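Local coordinates for protein Tp0751 (Treponema pallidum, PDB 5JK2) that acts as an adhesin, mediating attachment to host extracellular matrix components and interactions with host cells through a non-canonical lipocalin fold, at residues E42-Q47 with H96-V102; I89-D93 with F104-T109. The protein carries 1 engineered substitution. Numbering follows the deposited sequence.

Overall arrangement
Tp0751 illustrates how one hairpin can be paired along its arms and also receive a loop at its tip. This part of the protein forms the non-canonical lipocalin barrel of the adhesin (calycin clan), eight antiparallel strands in consecutive order; helix 26-39 comes before the first of them, 52-56. Both contacts use the hairpin of strands 86-98 and 101-108, and lie about 18 Å apart, centre to centre. Interaction 1 is at the turn, where the loop between the helix and strand 52-56 lies against the hairpin; interaction 2 pairs the two strands farther from that turn. Along the chain the segments alternate: 42-47, 89-93, 96-102, 104-109. The hairpin is thus both part of the barrel wall and a surface for the chain leading into it.

Interaction 1 (E42-Q47 with H96-V102); sequences EQGALQ and HTHRKTV
A two-residue beta-hairpin turn receives the irregular segment E42-Q47, with buried L46 at the centre. H98 and T101 close the turn (H98 N to T101 O, 2.9 Å; T101 N to H98 O, 3.0 Å), and R99 within it has positive phi (59/-95). The nearest CA pairs, E42-R99, L46-T97 and Q47-V102, are each 7.0 Å apart, so side chains, not strand pairing, fill the gap. L46 points its CB toward the hairpin; with chi1 near 155° and chi2 p, L46 CD2 lies 3.8 Å from V102 CG2. T97 turns its CB toward the loop, placing T97 CG2 4.3 Å from L46 CB and 3.9 Å from Q47 CG. Q47 (m, t) also brings its CG within 4.1 Å of V102 CG1. No hydrogen bond crosses; E42 OE2 approaches R99 N at 3.5 Å. The loop thus packs through apolar groups. E42, with positive phi, follows helix 26-39; the chain then runs from the tip alongside T97 and V102 toward strand 52-56, while L46 also touches F122 of strand 115-122.

Interaction 2 (I89-D93 with F104-T109); sequences IFLVD and FLTRNT
A two-pronged salt bridge closes one side of this strand pair: R107 NH1 donates to D93 OD1 at 2.6 Å and R107 NE to D93 OD2 at 2.7 Å, the carboxylate meeting the guanidinium edge. R107 reaches it with chi1 and chi2 t and chi3 p, D93 with chi1 m; R115 gives D93 a second, long and weak ion pair. Beneath, adjacent arms of a beta hairpin pair in the wall of the lipocalin-like barrel. L91 and R107 form a hydrogen-bonded pair (L91 N to R107 O and R107 N to L91 O, both 2.8 Å), flanked by non-hydrogen-bonded pairs F90-N108 and V92-T106, each with CA atoms 4.3 Å apart. D93 N hydrogen-bonds L105 O at 2.7 Å; T109 N makes a weak hydrogen bond to I89 O at 3.3 Å. D93 leaves strand geometry (-83/-28) at a corner; L105 also makes a backbone hydrogen bond with S94, so the register shifts, as in a beta bulge. Segment axes 89-92 and 104-108 come within 4.0 Å, their N-to-C directions at 131°, so the antiparallel pair is strongly splayed. N108 CA lies over the F90 ring, which F81 also meets; V92 CG1 is 3.8 Å from F104 CD1. The chemistry is two-sided: charge pairing beside L91 on one face, packing round F90 and V92 on the other, where T106 OG1 and N108 OD1 hydrogen-bond outside the pair, to R116 O and I111 N.

Interaction 1 (E42-Q47 with H96-V102)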
loop_
_atom_site.group_PDB
_atom_site.type_symbol
_atom_site.label_atom_id
_atom_site.label_comp_id
_atom_site.label_asym_id
_atom_site.label_seq_id
_atom_site.Cartn_x
_atom_site.Cartn_y
_atom_site.Cartn_z
ATOM N N GLU A 42 -5.101 -15.498 9.522
ATOM C CA GLU A 42 -3.682 -15.167 9.495
ATOM C C GLU A 42 -2.970 -15.983 8.410
ATOM O O GLU A 42 -1.808 -16.368 8.553
ATOM C CB GLU A 42 -3.060 -15.399 10.882
ATOM C CG GLU A 42 -2.671 -14.118 11.624
ATOM C CD GLU A 42 -1.189 -13.784 11.502
ATOM O OE1 GLU A 42 -0.350 -14.638 11.860
ATOM O OE2 GLU A 42 -0.864 -12.663 11.052
ATOM N N GLN A 43 -3.685 -16.234 7.318
ATOM C CA GLN A 43 -3.130 -16.951 6.178
ATOM C C GLN A 43 -1.938 -16.187 5.611
ATOM O O GLN A 43 -1.748 -15.007 5.911
ATOM C CB GLN A 43 -4.198 -17.152 5.100
ATOM C CG GLN A 43 -3.918 -18.297 4.132
ATOM C CD GLN A 43 -4.407 -18.006 2.727
ATOM O OE1 GLN A 43 -5.423 -17.340 2.536
ATOM N NE2 GLN A 43 -3.677 -18.500 1.732
ATOM N N GLY A 44 -1.143 -16.869 4.793
ATOM C CA GLY A 44 0.061 -16.303 4.211
ATOM C C GLY A 44 -0.078 -14.890 3.681
ATOM O O GLY A 44 0.700 -14.012 4.058
ATOM N N ALA A 45 -1.073 -14.658 2.826
ATOM C CA ALA A 45 -1.170 -13.396 2.095
ATOM C C ALA A 45 -2.376 -12.535 2.473
ATOM O O ALA A 45 -3.523 -12.884 2.188
ATOM C CB ALA A 45 -1.196 -13.672 0.603
ATOM N N LEU A 46 -2.089 -11.409 3.122
ATOM C CA LEU A 46 -3.030 -10.300 3.244
ATOM C C LEU A 46 -2.695 -9.276 2.161
ATOM O O LEU A 46 -3.521 -8.443 1.785
ATOM C CB LEU A 46 -2.957 -9.670 4.641
ATOM C CG LEU A 46 -3.385 -8.206 4.804
ATOM C CD1 LEU A 46 -4.872 -8.025 4.545
ATOM C CD2 LEU A 46 -3.015 -7.701 6.191
ATOM N N GLN A 47 -1.465 -9.359 1.660
ATOM C CA GLN A 47 -0.973 -8.457 0.629
ATOM C C GLN A 47 -1.814 -8.568 -0.631
ATOM O O GLN A 47 -1.942 -7.612 -1.394
ATOM C CB GLN A 47 0.489 -8.770 0.302
ATOM C CG GLN A 47 1.410 -8.846 1.515
ATOM C CD GLN A 47 2.857 -9.102 1.135
ATOM O OE1 GLN A 47 3.206 -9.126 -0.045
ATOM N NE2 GLN A 47 3.709 -9.293 2.137
ATOM N N HIS A 96 6.250 -7.506 5.122
ATOM C CA HIS A 96 5.840 -8.373 6.224
ATOM C C HIS A 96 4.441 -8.035 6.714
ATOM O O HIS A 96 4.086 -6.867 6.851
ATOM C CB HIS A 96 6.830 -8.265 7.389
ATOM C CG HIS A 96 8.064 -9.094 7.207
ATOM N ND1 HIS A 96 9.191 -8.624 6.569
ATOM C CD2 HIS A 96 8.343 -10.368 7.575
ATOM C CE1 HIS A 96 10.112 -9.569 6.554
ATOM N NE2 HIS A 96 9.624 -10.638 7.158
ATOM N N THR A 97 3.656 -9.077 6.974
ATOM C CA THR A 97 2.317 -8.929 7.528
ATOM C C THR A 97 2.308 -9.269 9.014
ATOM O O THR A 97 2.915 -10.251 9.436
ATOM C CB THR A 97 1.306 -9.842 6.815
ATOM O OG1 THR A 97 1.617 -11.212 7.097
ATOM C CG2 THR A 97 1.340 -9.620 5.314
ATOM N N HIS A 98 1.618 -8.454 9.803
ATOM C CA HIS A 98 1.365 -8.781 11.200
ATOM C C HIS A 98 -0.024 -8.299 11.593
ATOM O O HIS A 98 -0.297 -7.099 11.590
ATOM C CB HIS A 98 2.418 -8.160 12.119
ATOM C CG HIS A 98 2.349 -8.661 13.529
ATOM N ND1 HIS A 98 2.510 -7.839 14.625
ATOM C CD2 HIS A 98 2.132 -9.904 14.021
ATOM C CE1 HIS A 98 2.395 -8.554 15.730
ATOM N NE2 HIS A 98 2.165 -9.810 15.391
ATOM N N ARG A 99 -0.893 -9.247 11.930
ATOM C CA ARG A 99 -2.272 -8.951 12.305
ATOM C C ARG A 99 -3.007 -8.234 11.169
ATOM O O ARG A 99 -3.521 -8.885 10.260
ATOM C CB ARG A 99 -2.308 -8.121 13.591
ATOM C CG ARG A 99 -1.532 -8.745 14.735
ATOM C CD ARG A 99 -1.839 -8.059 16.053
ATOM N NE ARG A 99 -3.151 -8.441 16.574
ATOM C CZ ARG A 99 -3.382 -9.530 17.303
ATOM N NH1 ARG A 99 -2.392 -10.362 17.603
ATOM N NH2 ARG A 99 -4.610 -9.789 17.732
ATOM N N LYS A 100 -3.046 -6.903 11.217
ATOM C CA LYS A 100 -3.766 -6.112 10.221
ATOM C C LYS A 100 -2.872 -5.047 9.596
ATOM O O LYS A 100 -3.355 -4.013 9.125
ATOM C CB LYS A 100 -4.992 -5.449 10.854
ATOM C CG LYS A 100 -6.001 -6.439 11.408
ATOM C CD LYS A 100 -7.203 -5.737 12.020
ATOM C CE LYS A 100 -8.385 -6.688 12.151
ATOM N NZ LYS A 100 -9.456 -6.154 13.039
ATOM N N THR A 101 -1.569 -5.310 9.586
ATOM C CA THR A 101 -0.598 -4.343 9.096
ATOM C C THR A 101 0.445 -4.979 8.185
ATOM O O THR A 101 1.170 -5.887 8.593
ATOM C CB THR A 101 0.133 -3.655 10.259
ATOM O OG1 THR A 101 -0.825 -3.186 11.216
ATOM C CG2 THR A 101 0.968 -2.482 9.758
ATOM N N VAL A 102 0.511 -4.491 6.950
ATOM C CA VAL A 102 1.599 -4.834 6.042
ATOM C C VAL A 102 2.655 -3.740 6.122
ATOM O O VAL A 102 2.350 -2.563 5.938
ATOM C CB VAL A 102 1.121 -4.979 4.588
ATOM C CG1 VAL A 102 2.237 -5.537 3.715
ATOM C CG2 VAL A 102 -0.102 -5.877 4.518
#

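Interaction 2 (I89-D93 with F104-T109)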
loop_
_atom_site.group_PDB
_atom_site.type_symbol
_atom_site.label_atom_id
_atom_site.label_comp_id
_atom_site.label_asym_id
_atom_site.label_seq_id
_atom_site.Cartn_x
_atom_site.Cartn_y
_atom_site.Cartn_z
ATOM N N ILE A 89 8.131 5.150 -8.741
ATOM C CA ILE A 89 7.986 3.753 -8.354
ATOM C C ILE A 89 9.066 3.348 -7.369
ATOM O O ILE A 89 10.207 3.798 -7.471
ATOM C CB ILE A 89 8.065 2.816 -9.571
ATOM C CG1 ILE A 89 7.085 3.268 -10.657
ATOM C CG2 ILE A 89 7.791 1.376 -9.144
ATOM C CD1 ILE A 89 7.162 2.474 -11.950
ATOM N N PHE A 90 8.698 2.487 -6.424
ATOM C CA PHE A 90 9.653 1.929 -5.476
ATOM C C PHE A 90 9.526 0.412 -5.441
ATOM O O PHE A 90 8.467 -0.126 -5.128
ATOM C CB PHE A 90 9.441 2.504 -4.071
ATOM C CG PHE A 90 9.850 3.940 -3.930
ATOM C CD1 PHE A 90 9.128 4.949 -4.547
ATOM C CD2 PHE A 90 10.946 4.282 -3.166
ATOM C CE1 PHE A 90 9.508 6.271 -4.411
ATOM C CE2 PHE A 90 11.328 5.595 -3.025
ATOM C CZ PHE A 90 10.609 6.592 -3.647
ATOM N N LEU A 91 10.618 -0.270 -5.764
ATOM C CA LEU A 91 10.645 -1.724 -5.745
ATOM C C LEU A 91 10.632 -2.226 -4.311
ATOM O O LEU A 91 11.346 -1.699 -3.461
ATOM C CB LEU A 91 11.881 -2.253 -6.469
ATOM C CG LEU A 91 12.142 -1.716 -7.874
ATOM C CD1 LEU A 91 13.591 -1.288 -8.002
ATOM C CD2 LEU A 91 11.799 -2.762 -8.920
ATOM N N VAL A 92 9.830 -3.253 -4.050
ATOM C CA VAL A 92 9.719 -3.809 -2.707
ATOM C C VAL A 92 10.911 -4.702 -2.383
ATOM O O VAL A 92 11.069 -5.780 -2.957
ATOM C CB VAL A 92 8.426 -4.626 -2.534
ATOM C CG1 VAL A 92 8.280 -5.086 -1.088
ATOM C CG2 VAL A 92 7.214 -3.805 -2.952
ATOM N N ASP A 93 11.744 -4.246 -1.456
ATOM C CA ASP A 93 12.892 -5.021 -1.013
ATOM C C ASP A 93 12.465 -6.034 0.047
ATOM O O ASP A 93 13.078 -7.093 0.190
ATOM C CB ASP A 93 13.980 -4.096 -0.468
ATOM C CG ASP A 93 14.840 -3.492 -1.565
ATOM O OD1 ASP A 93 15.217 -4.226 -2.501
ATOM O OD2 ASP A 93 15.143 -2.284 -1.485
ATOM N N PHE A 104 6.107 -2.363 4.544
ATOM C CA PHE A 104 6.957 -2.430 3.363
ATOM C C PHE A 104 8.297 -1.737 3.550
ATOM O O PHE A 104 8.399 -0.736 4.258
ATOM C CB PHE A 104 6.251 -1.795 2.169
ATOM C CG PHE A 104 5.082 -2.578 1.667
ATOM C CD1 PHE A 104 5.254 -3.556 0.704
ATOM C CD2 PHE A 104 3.808 -2.328 2.145
ATOM C CE1 PHE A 104 4.179 -4.277 0.230
ATOM C CE2 PHE A 104 2.728 -3.045 1.676
ATOM C CZ PHE A 104 2.914 -4.021 0.717
ATOM N N LEU A 105 9.323 -2.284 2.900
ATOM C CA LEU A 105 10.589 -1.585 2.712
ATOM C C LEU A 105 10.829 -1.511 1.214
ATOM O O LEU A 105 11.175 -2.509 0.582
ATOM C CB LEU A 105 11.750 -2.296 3.422
ATOM C CG LEU A 105 13.116 -1.591 3.489
ATOM C CD1 LEU A 105 13.879 -1.683 2.171
ATOM C CD2 LEU A 105 12.980 -0.130 3.916
ATOM N N THR A 106 10.630 -0.323 0.652
ATOM C CA THR A 106 10.693 -0.133 -0.788
ATOM C C THR A 106 11.889 0.732 -1.168
ATOM O O THR A 106 12.455 1.411 -0.319
ATOM C CB THR A 106 9.409 0.517 -1.316
ATOM O OG1 THR A 106 9.422 1.919 -1.022
ATOM C CG2 THR A 106 8.182 -0.114 -0.678
ATOM N N ARG A 107 12.261 0.708 -2.445
ATOM C CA ARG A 107 13.456 1.399 -2.912
ATOM C C ARG A 107 13.250 2.011 -4.290
ATOM O O ARG A 107 12.804 1.337 -5.220
ATOM C CB ARG A 107 14.633 0.427 -2.935
ATOM C CG ARG A 107 15.851 0.901 -3.717
ATOM C CD ARG A 107 16.985 -0.107 -3.613
ATOM N NE ARG A 107 16.508 -1.486 -3.720
ATOM C CZ ARG A 107 16.254 -2.114 -4.867
ATOM N NH1 ARG A 107 15.823 -3.367 -4.852
ATOM N NH2 ARG A 107 16.425 -1.494 -6.027
ATOM N N ASN A 108 13.589 3.291 -4.414
ATOM C CA ASN A 108 13.422 4.021 -5.665
ATOM C C ASN A 108 14.088 3.296 -6.831
ATOM O O ASN A 108 15.139 2.678 -6.671
ATOM C CB ASN A 108 13.980 5.440 -5.519
ATOM C CG ASN A 108 13.920 6.231 -6.811
ATOM O OD1 ASN A 108 14.924 6.384 -7.506
ATOM N ND2 ASN A 108 12.739 6.744 -7.136
ATOM N N THR A 109 13.456 3.357 -7.998
ATOM C CA THR A 109 13.939 2.638 -9.174
ATOM C C THR A 109 15.240 3.217 -9.718
ATOM O O THR A 109 16.135 2.476 -10.126
ATOM C CB THR A 109 12.893 2.647 -10.305
ATOM O OG1 THR A 109 12.488 3.992 -10.581
ATOM C CG2 THR A 109 11.677 1.831 -9.912
#